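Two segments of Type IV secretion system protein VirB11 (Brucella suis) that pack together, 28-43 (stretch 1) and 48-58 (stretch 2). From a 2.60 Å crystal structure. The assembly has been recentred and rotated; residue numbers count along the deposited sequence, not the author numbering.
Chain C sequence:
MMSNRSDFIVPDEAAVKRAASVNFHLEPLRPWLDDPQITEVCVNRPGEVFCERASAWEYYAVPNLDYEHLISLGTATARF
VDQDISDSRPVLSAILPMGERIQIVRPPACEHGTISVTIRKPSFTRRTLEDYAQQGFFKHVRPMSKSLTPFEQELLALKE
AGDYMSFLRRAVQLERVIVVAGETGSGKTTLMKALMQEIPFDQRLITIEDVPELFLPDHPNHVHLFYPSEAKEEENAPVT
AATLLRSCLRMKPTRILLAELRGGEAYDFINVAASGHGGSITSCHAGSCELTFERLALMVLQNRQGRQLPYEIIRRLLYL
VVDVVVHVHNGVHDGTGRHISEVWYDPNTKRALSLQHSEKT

Stretch 1, residues 28-43: PLRPWLDDPQITEVCV
Stretch 2 48-58: EVFCERASAWE

How are the two backbones arranged? Stretch 1 enters as a 3-10 segment at 28-29, continues as a short helix from Arg 30, passes through a type I turn from Asp 35 to Ile 38, closed by Ile 38 N to Asp 35 O at 3.2 Å, and extends into strand 40-43. Stretch 2 runs as strand 48-52, loops through Arg 53 to Ala 56 and returns as a strand from Trp 57. Strands 40-43 and 48-52 are antiparallel, their directions 157° apart and their axes 4.6 Å apart at closest approach. Val 41 faces Cys 51 in a non-hydrogen-bonded pair (CA to CA 4.6 Å), and Cys 42 faces Phe 50 in a hydrogen-bonded one (CA to CA 4.9 Å).

Which backbone bonds hold this register? Cys 42 and Phe 50 exchange two: Cys 42 N to Phe 50 O at 2.7 Å and Phe 50 N to Cys 42 O at 2.8 Å. Further along, Glu 52 N donates to Glu 40 O at 3.0 Å, while Thr 39 N reaches Glu 52 O at 3.0 Å and is almost linear, at 174°. Stretch 2 also pairs with itself, Cys 51 N to Glu 58 O at 3.0 Å and Glu 58 N to Cys 51 O at 2.8 Å, so strand 48-52 has a neighbour on each edge.

What do the apolar side chains cover? The helix lays Trp 32 (chi1 m, chi2 -87°) against stretch 2: Val 49 CG2 sits over the indole face, 3.5 Å from Trp 32 CE2, a CH-pi contact, and Cys 51 SG (chi1 p) approaches Trp 32 CD1 obliquely at 3.8 Å. Leu 29 (m, t) brings CD2 to 3.8 Å from Val 49 CG1, and Ile 38 (m, t) places CG2 3.9 Å from Cys 51 CB. On the sheet face carrying Cys 42 and Phe 50, Cys 42 SG (chi1 m) meets Trp 57 CH2 at 3.6 Å, also obliquely; Trp 57 has chi1 m and chi2 95°.

Where do the charges go? Arg 53 (t, p, p, chi4 -177°) starts away from stretch 1, but its end returns, with Ile 38 CG1 over one guanidinium face, 4.0 Å from Arg 53 NH1. Its firm salt bridge lies within stretch 2, Arg 53 NE to Glu 58 OE2 at 2.6 Å; the one to stretch 1, Arg 53 NH1 to Asp 35 OD1, is long at 4.0 Å. Glu 40 OE1 and Glu 52 OE2 come within 3.9 Å despite like charge, and Glu 52 OE2 is hydrogen-bonded elsewhere in the structure.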

# COMPACT_ATOMS: atom_id res chain seq x y z
N PRO C 28 16.42 -51.79 -15.72
CA PRO C 28 15.59 -52.61 -14.84
C PRO C 28 14.13 -52.18 -14.75
O PRO C 28 13.33 -52.90 -14.16
CB PRO C 28 16.27 -52.46 -13.47
CG PRO C 28 17.60 -51.84 -13.74
CD PRO C 28 17.41 -51.01 -14.95
N LEU C 29 13.80 -51.02 -15.33
CA LEU C 29 12.43 -50.50 -15.35
C LEU C 29 11.79 -50.63 -16.73
O LEU C 29 10.64 -50.21 -16.95
CB LEU C 29 12.40 -49.05 -14.87
CG LEU C 29 12.91 -48.78 -13.45
CD1 LEU C 29 12.91 -47.29 -13.12
CD2 LEU C 29 12.12 -49.57 -12.41
N ARG C 30 12.53 -51.24 -17.65
CA ARG C 30 12.14 -51.41 -19.04
C ARG C 30 10.75 -52.04 -19.24
O ARG C 30 9.97 -51.51 -20.02
CB ARG C 30 13.23 -52.20 -19.79
CG ARG C 30 13.40 -51.84 -21.27
CD ARG C 30 14.42 -50.71 -21.51
NE ARG C 30 13.91 -49.38 -21.15
CZ ARG C 30 13.03 -48.69 -21.86
NH1 ARG C 30 12.54 -49.20 -22.98
NH2 ARG C 30 12.63 -47.50 -21.45
N PRO C 31 10.44 -53.13 -18.51
CA PRO C 31 9.11 -53.75 -18.64
C PRO C 31 7.94 -52.80 -18.39
O PRO C 31 6.97 -52.82 -19.16
CB PRO C 31 9.15 -54.86 -17.58
CG PRO C 31 10.59 -55.19 -17.45
CD PRO C 31 11.30 -53.88 -17.58
N TRP C 32 8.04 -51.99 -17.33
CA TRP C 32 6.97 -51.06 -16.96
C TRP C 32 6.95 -49.84 -17.86
O TRP C 32 5.89 -49.28 -18.15
CB TRP C 32 7.14 -50.63 -15.50
CG TRP C 32 7.09 -51.77 -14.55
CD1 TRP C 32 5.98 -52.32 -13.98
CD2 TRP C 32 8.20 -52.53 -14.07
NE1 TRP C 32 6.33 -53.37 -13.17
CE2 TRP C 32 7.69 -53.52 -13.21
CE3 TRP C 32 9.58 -52.48 -14.28
CZ2 TRP C 32 8.50 -54.44 -12.55
CZ3 TRP C 32 10.39 -53.39 -13.63
CH2 TRP C 32 9.85 -54.36 -12.78
N LEU C 33 8.13 -49.43 -18.31
CA LEU C 33 8.29 -48.26 -19.16
C LEU C 33 7.72 -48.48 -20.57
O LEU C 33 7.27 -47.53 -21.21
CB LEU C 33 9.75 -47.80 -19.22
CG LEU C 33 10.38 -47.17 -17.95
CD1 LEU C 33 11.86 -46.86 -18.12
CD2 LEU C 33 9.64 -45.93 -17.49
N ASP C 34 7.73 -49.73 -21.03
CA ASP C 34 7.26 -50.07 -22.37
C ASP C 34 5.78 -50.47 -22.45
O ASP C 34 5.18 -50.42 -23.53
CB ASP C 34 8.15 -51.17 -22.98
CG ASP C 34 9.59 -50.71 -23.21
OD1 ASP C 34 9.81 -49.51 -23.45
OD2 ASP C 34 10.50 -51.57 -23.14
N ASP C 35 5.21 -50.86 -21.31
CA ASP C 35 3.82 -51.27 -21.26
C ASP C 35 2.91 -50.05 -21.36
O ASP C 35 2.92 -49.19 -20.47
CB ASP C 35 3.54 -52.07 -19.99
CG ASP C 35 2.29 -52.92 -20.09
OD1 ASP C 35 2.33 -54.08 -19.63
OD2 ASP C 35 1.26 -52.44 -20.63
N PRO C 36 2.14 -49.97 -22.46
CA PRO C 36 1.22 -48.85 -22.73
C PRO C 36 0.11 -48.69 -21.70
O PRO C 36 -0.42 -47.60 -21.56
CB PRO C 36 0.64 -49.20 -24.12
CG PRO C 36 1.61 -50.16 -24.72
CD PRO C 36 2.12 -50.95 -23.56
N GLN C 37 -0.23 -49.77 -21.00
CA GLN C 37 -1.31 -49.75 -20.03
C GLN C 37 -0.90 -49.22 -18.65
O GLN C 37 -1.74 -49.02 -17.77
CB GLN C 37 -1.92 -51.14 -19.94
CG GLN C 37 -3.44 -51.12 -20.00
CD GLN C 37 -4.04 -52.51 -20.05
OE1 GLN C 37 -3.48 -53.47 -19.51
NE2 GLN C 37 -5.20 -52.62 -20.70
N ILE C 38 0.41 -49.01 -18.48
CA ILE C 38 1.00 -48.48 -17.25
C ILE C 38 1.27 -47.00 -17.47
O ILE C 38 1.84 -46.63 -18.49
CB ILE C 38 2.33 -49.23 -16.91
CG1 ILE C 38 2.04 -50.62 -16.35
CG2 ILE C 38 3.21 -48.43 -15.94
CD1 ILE C 38 3.26 -51.52 -16.28
N THR C 39 0.87 -46.15 -16.53
CA THR C 39 1.01 -44.72 -16.75
C THR C 39 2.07 -44.09 -15.86
O THR C 39 2.84 -43.25 -16.32
CB THR C 39 -0.34 -43.99 -16.68
OG1 THR C 39 -1.35 -44.79 -17.30
CG2 THR C 39 -0.26 -42.66 -17.43
N GLU C 40 2.11 -44.48 -14.58
CA GLU C 40 3.16 -44.03 -13.69
C GLU C 40 4.05 -45.19 -13.25
O GLU C 40 3.57 -46.29 -13.02
CB GLU C 40 2.58 -43.29 -12.48
CG GLU C 40 2.77 -41.78 -12.52
CD GLU C 40 1.86 -41.08 -13.51
OE1 GLU C 40 1.01 -41.74 -14.14
OE2 GLU C 40 2.00 -39.85 -13.67
N VAL C 41 5.35 -44.92 -13.15
CA VAL C 41 6.31 -45.90 -12.64
C VAL C 41 7.09 -45.28 -11.49
O VAL C 41 7.80 -44.30 -11.67
CB VAL C 41 7.31 -46.39 -13.73
CG1 VAL C 41 8.15 -47.55 -13.20
CG2 VAL C 41 6.59 -46.82 -15.00
N CYS C 42 6.97 -45.88 -10.31
CA CYS C 42 7.63 -45.37 -9.11
C CYS C 42 8.62 -46.33 -8.49
O CYS C 42 8.39 -47.54 -8.45
CB CYS C 42 6.59 -45.01 -8.07
SG CYS C 42 5.76 -43.53 -8.52
N VAL C 43 9.73 -45.79 -8.01
CA VAL C 43 10.61 -46.52 -7.12
C VAL C 43 10.76 -45.71 -5.83
O VAL C 43 11.24 -44.57 -5.84
CB VAL C 43 11.99 -46.84 -7.76
CG1 VAL C 43 12.91 -47.56 -6.75
CG2 VAL C 43 11.83 -47.68 -9.01
N GLU C 48 12.10 -52.52 -5.11
CA GLU C 48 10.69 -52.53 -5.49
C GLU C 48 10.30 -51.44 -6.47
O GLU C 48 10.99 -50.43 -6.61
CB GLU C 48 9.77 -52.54 -4.26
CG GLU C 48 10.26 -51.77 -3.04
CD GLU C 48 9.12 -51.25 -2.19
OE1 GLU C 48 8.76 -51.91 -1.19
OE2 GLU C 48 8.57 -50.18 -2.52
N VAL C 49 9.20 -51.69 -7.17
CA VAL C 49 8.56 -50.67 -7.99
C VAL C 49 7.06 -50.65 -7.72
O VAL C 49 6.47 -51.68 -7.39
CB VAL C 49 8.85 -50.84 -9.52
CG1 VAL C 49 10.21 -51.44 -9.77
CG2 VAL C 49 7.78 -51.66 -10.21
N PHE C 50 6.48 -49.47 -7.81
CA PHE C 50 5.04 -49.32 -7.78
C PHE C 50 4.58 -48.67 -9.07
O PHE C 50 5.13 -47.64 -9.47
CB PHE C 50 4.59 -48.50 -6.57
CG PHE C 50 4.45 -49.29 -5.31
CD1 PHE C 50 5.53 -49.48 -4.45
CD2 PHE C 50 3.23 -49.86 -4.97
CE1 PHE C 50 5.39 -50.21 -3.29
CE2 PHE C 50 3.09 -50.60 -3.80
CZ PHE C 50 4.18 -50.77 -2.96
N CYS C 51 3.61 -49.28 -9.74
CA CYS C 51 3.09 -48.71 -10.97
C CYS C 51 1.58 -48.48 -10.94
O CYS C 51 0.83 -49.23 -10.32
CB CYS C 51 3.51 -49.54 -12.20
SG CYS C 51 2.77 -51.16 -12.31
N GLU C 52 1.16 -47.40 -11.58
CA GLU C 52 -0.24 -47.03 -11.67
C GLU C 52 -0.86 -47.64 -12.92
O GLU C 52 -0.49 -47.27 -14.05
CB GLU C 52 -0.40 -45.51 -11.68
CG GLU C 52 -1.79 -45.02 -12.05
CD GLU C 52 -1.99 -43.54 -11.78
OE1 GLU C 52 -1.74 -43.09 -10.64
OE2 GLU C 52 -2.43 -42.82 -12.71
N ARG C 53 -1.76 -48.60 -12.72
CA ARG C 53 -2.47 -49.26 -13.82
C ARG C 53 -3.71 -48.47 -14.18
O ARG C 53 -3.61 -47.68 -14.98
CB ARG C 53 -2.78 -50.73 -13.53
CG ARG C 53 -3.58 -51.46 -14.65
CD ARG C 53 -2.70 -52.09 -15.71
NE ARG C 53 -1.65 -52.89 -15.08
CZ ARG C 53 -0.69 -53.53 -15.72
NH1 ARG C 53 -0.62 -53.51 -17.05
NH2 ARG C 53 0.21 -54.21 -15.02
N ALA C 54 -4.87 -48.64 -13.62
CA ALA C 54 -5.98 -47.81 -14.06
C ALA C 54 -6.35 -46.97 -12.85
O ALA C 54 -7.40 -47.19 -12.24
CB ALA C 54 -7.15 -48.68 -14.53
N SER C 55 -5.45 -46.06 -12.49
CA SER C 55 -5.56 -45.24 -11.28
C SER C 55 -5.43 -46.09 -10.00
O SER C 55 -5.81 -45.68 -8.91
CB SER C 55 -6.85 -44.42 -11.33
OG SER C 55 -7.03 -43.85 -12.63
N ALA C 56 -4.86 -47.28 -10.17
CA ALA C 56 -4.62 -48.20 -9.07
C ALA C 56 -3.16 -48.62 -9.03
O ALA C 56 -2.56 -48.88 -10.08
CB ALA C 56 -5.52 -49.42 -9.19
N TRP C 57 -2.59 -48.69 -7.83
CA TRP C 57 -1.19 -49.02 -7.70
C TRP C 57 -0.95 -50.51 -7.58
O TRP C 57 -1.74 -51.23 -6.98
CB TRP C 57 -0.56 -48.26 -6.54
CG TRP C 57 -0.43 -46.82 -6.84
CD1 TRP C 57 -1.31 -45.84 -6.50
CD2 TRP C 57 0.62 -46.18 -7.56
NE1 TRP C 57 -0.86 -44.63 -6.95
CE2 TRP C 57 0.32 -44.80 -7.61
CE3 TRP C 57 1.80 -46.63 -8.17
CZ2 TRP C 57 1.15 -43.87 -8.24
CZ3 TRP C 57 2.63 -45.71 -8.80
CH2 TRP C 57 2.29 -44.34 -8.83
N GLU C 58 0.15 -50.96 -8.19
CA GLU C 58 0.54 -52.36 -8.18
C GLU C 58 1.97 -52.48 -7.70
O GLU C 58 2.83 -51.69 -8.09
CB GLU C 58 0.42 -52.97 -9.58
CG GLU C 58 -0.89 -52.70 -10.30
CD GLU C 58 -1.13 -53.64 -11.46
OE1 GLU C 58 -1.55 -54.79 -11.22
OE2 GLU C 58 -0.90 -53.23 -12.61